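Local coordinates for mucosa-associated lymphoid tissue lymphoma translocation protein 1 (Isoform 2) (Homo sapiens, PDB 3BFO) that is a paracaspase, a probable cysteine protease linked to the ubiquitin-like conjugation pathway, represented here by its second C2-type immunoglobulin-like domain, at residues 21-26 and 63-68. Sequence-based numbering, arbitrary orientation.
Sequences LVLQCV and GTYWCH
Leu23 lays its CD1 methyl over one face of the Tyr65 ring, a CH-pi contact with CD1 4.0 Å from the ring centroid and 29° off the ring normal. The methyl sits toward the root of the ring, with Leu23 CD1 3.6 Å from Tyr65 CG. At the phenol end, Leu21 brings CD2 in obliquely, 3.8 Å from Tyr65 OH. Further along, Cys25 CB meets Cys67 CB at 3.9 Å, yet the sulfurs are not bonded: Cys25 SG and Cys67 SG lie 4.4 Å apart. With both sulfurs anti to their own backbone nitrogens (chi1 -179° and -171°), the two CB-SG bonds stand roughly crosswise about the line joining the CB atoms.

Strands 21-28 and 63-70 are B and F of the immunoglobulin sandwich, so this is packing between its two sheets, and the cysteines occupy the places of the classical intersheet disulfide, which is not formed in this model. Trp37, from the C strand 34-39, touches Leu23 and both cysteines. Tyr65 forms the tyrosine corner: its hydroxyl is hydrogen-bonded to His61 O, four residues earlier, which fixes the far end of the ring. Leu44 and Lys39 also touch Tyr65, while Ile83 and Val57 pack against Leu21.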
loop_
_atom_site.group_PDB
_atom_site.type_symbol
_atom_site.label_atom_id
_atom_site.label_comp_id
_atom_site.label_asym_id
_atom_site.label_seq_id
_atom_site.Cartn_x
_atom_site.Cartn_y
_atom_site.Cartn_z
ATOM N N LEU A 21 1.547 7.190 9.545
ATOM C CA LEU A 21 1.378 6.816 8.161
ATOM C C LEU A 21 0.279 5.796 8.042
ATOM O O LEU A 21 0.347 4.772 8.682
ATOM C CB LEU A 21 2.700 6.244 7.640
ATOM C CG LEU A 21 2.619 5.688 6.224
ATOM C CD1 LEU A 21 2.040 6.697 5.222
ATOM C CD2 LEU A 21 4.029 5.179 5.811
ATOM N N VAL A 22 -0.715 6.086 7.204
ATOM C CA VAL A 22 -1.797 5.124 6.921
ATOM C C VAL A 22 -1.993 5.018 5.416
ATOM O O VAL A 22 -2.375 5.991 4.805
ATOM C CB VAL A 22 -3.120 5.599 7.565
ATOM C CG1 VAL A 22 -4.270 4.724 7.162
ATOM C CG2 VAL A 22 -2.989 5.596 9.063
ATOM N N LEU A 23 -1.711 3.849 4.817
ATOM C CA LEU A 23 -1.942 3.586 3.406
ATOM C C LEU A 23 -2.975 2.485 3.307
ATOM O O LEU A 23 -2.977 1.543 4.084
ATOM C CB LEU A 23 -0.622 3.177 2.729
ATOM C CG LEU A 23 0.377 4.296 2.550
ATOM C CD1 LEU A 23 1.744 3.738 2.130
ATOM C CD2 LEU A 23 -0.103 5.294 1.519
ATOM N N GLN A 24 -3.881 2.614 2.340
ATOM C CA GLN A 24 -4.933 1.639 2.180
ATOM C C GLN A 24 -5.104 1.296 0.702
ATOM O O GLN A 24 -5.080 2.198 -0.152
ATOM C CB GLN A 24 -6.245 2.203 2.739
ATOM C CG GLN A 24 -7.411 1.149 2.772
ATOM C CD GLN A 24 -8.651 1.593 3.583
ATOM O OE1 GLN A 24 -8.863 2.779 3.745
ATOM N NE2 GLN A 24 -9.404 0.679 4.095
ATOM N N CYS A 25 -5.355 0.028 0.437
ATOM C CA CYS A 25 -5.708 -0.429 -0.919
ATOM C C CYS A 25 -6.745 -1.502 -0.715
ATOM O O CYS A 25 -6.534 -2.416 0.057
ATOM C CB CYS A 25 -4.429 -0.959 -1.602
ATOM S SG CYS A 25 -4.803 -1.518 -3.295
ATOM N N VAL A 26 -7.900 -1.382 -1.397
ATOM C CA VAL A 26 -8.973 -2.363 -1.263
ATOM C C VAL A 26 -9.402 -2.799 -2.633
ATOM O O VAL A 26 -9.633 -1.948 -3.497
ATOM C CB VAL A 26 -10.201 -1.803 -0.531
ATOM C CG1 VAL A 26 -11.261 -2.927 -0.314
ATOM C CG2 VAL A 26 -9.809 -1.175 0.775
ATOM N N GLY A 63 9.250 7.600 1.117
ATOM C CA GLY A 63 9.516 6.777 -0.060
ATOM C C GLY A 63 8.298 6.675 -0.931
ATOM O O GLY A 63 7.269 7.355 -0.721
ATOM N N THR A 64 8.435 5.786 -1.926
ATOM C CA THR A 64 7.409 5.593 -2.910
ATOM C C THR A 64 6.816 4.218 -2.609
ATOM O O THR A 64 7.589 3.261 -2.534
ATOM C CB THR A 64 7.986 5.611 -4.356
ATOM O OG1 THR A 64 8.630 6.864 -4.553
ATOM C CG2 THR A 64 6.817 5.449 -5.305
ATOM N N TYR A 65 5.488 4.153 -2.433
ATOM C CA TYR A 65 4.808 2.889 -2.019
ATOM C C TYR A 65 3.782 2.494 -3.034
ATOM O O TYR A 65 3.204 3.317 -3.726
ATOM C CB TYR A 65 4.064 3.094 -0.708
ATOM C CG TYR A 65 4.924 3.368 0.531
ATOM C CD1 TYR A 65 5.113 2.375 1.499
ATOM C CD2 TYR A 65 5.541 4.609 0.729
ATOM C CE1 TYR A 65 5.865 2.596 2.647
ATOM C CE2 TYR A 65 6.300 4.823 1.889
ATOM C CZ TYR A 65 6.436 3.843 2.821
ATOM O OH TYR A 65 7.142 4.059 3.977
ATOM N N TRP A 66 3.507 1.197 -3.081
ATOM C CA TRP A 66 2.379 0.685 -3.853
ATOM C C TRP A 66 2.061 -0.712 -3.324
ATOM O O TRP A 66 2.821 -1.282 -2.554
ATOM C CB TRP A 66 2.700 0.609 -5.339
ATOM C CG TRP A 66 3.982 -0.028 -5.546
ATOM C CD1 TRP A 66 5.268 0.538 -5.379
ATOM C CD2 TRP A 66 4.169 -1.266 -6.126
ATOM N NE1 TRP A 66 6.211 -0.378 -5.723
ATOM C CE2 TRP A 66 5.562 -1.509 -6.176
ATOM C CE3 TRP A 66 3.295 -2.286 -6.511
ATOM C CZ2 TRP A 66 6.103 -2.746 -6.663
ATOM C CZ3 TRP A 66 3.835 -3.489 -6.988
ATOM C CH2 TRP A 66 5.222 -3.703 -7.074
ATOM N N CYS A 67 0.901 -1.194 -3.740
ATOM C CA CYS A 67 0.419 -2.495 -3.315
ATOM C C CYS A 67 0.164 -3.345 -4.533
ATOM O O CYS A 67 -0.511 -2.900 -5.455
ATOM C CB CYS A 67 -0.856 -2.301 -2.483
ATOM S SG CYS A 67 -1.442 -3.775 -1.669
ATOM N N HIS A 68 0.684 -4.569 -4.514
ATOM C CA HIS A 68 0.343 -5.557 -5.538
ATOM C C HIS A 68 -0.851 -6.344 -5.060
ATOM O O HIS A 68 -0.856 -6.863 -3.940
ATOM C CB HIS A 68 1.525 -6.497 -5.796
ATOM C CG HIS A 68 1.274 -7.443 -6.916
ATOM N ND1 HIS A 68 1.130 -7.025 -8.215
ATOM C CD2 HIS A 68 1.093 -8.786 -6.939
ATOM C CE1 HIS A 68 0.930 -8.064 -9.007
ATOM N NE2 HIS A 68 0.858 -9.146 -8.256
#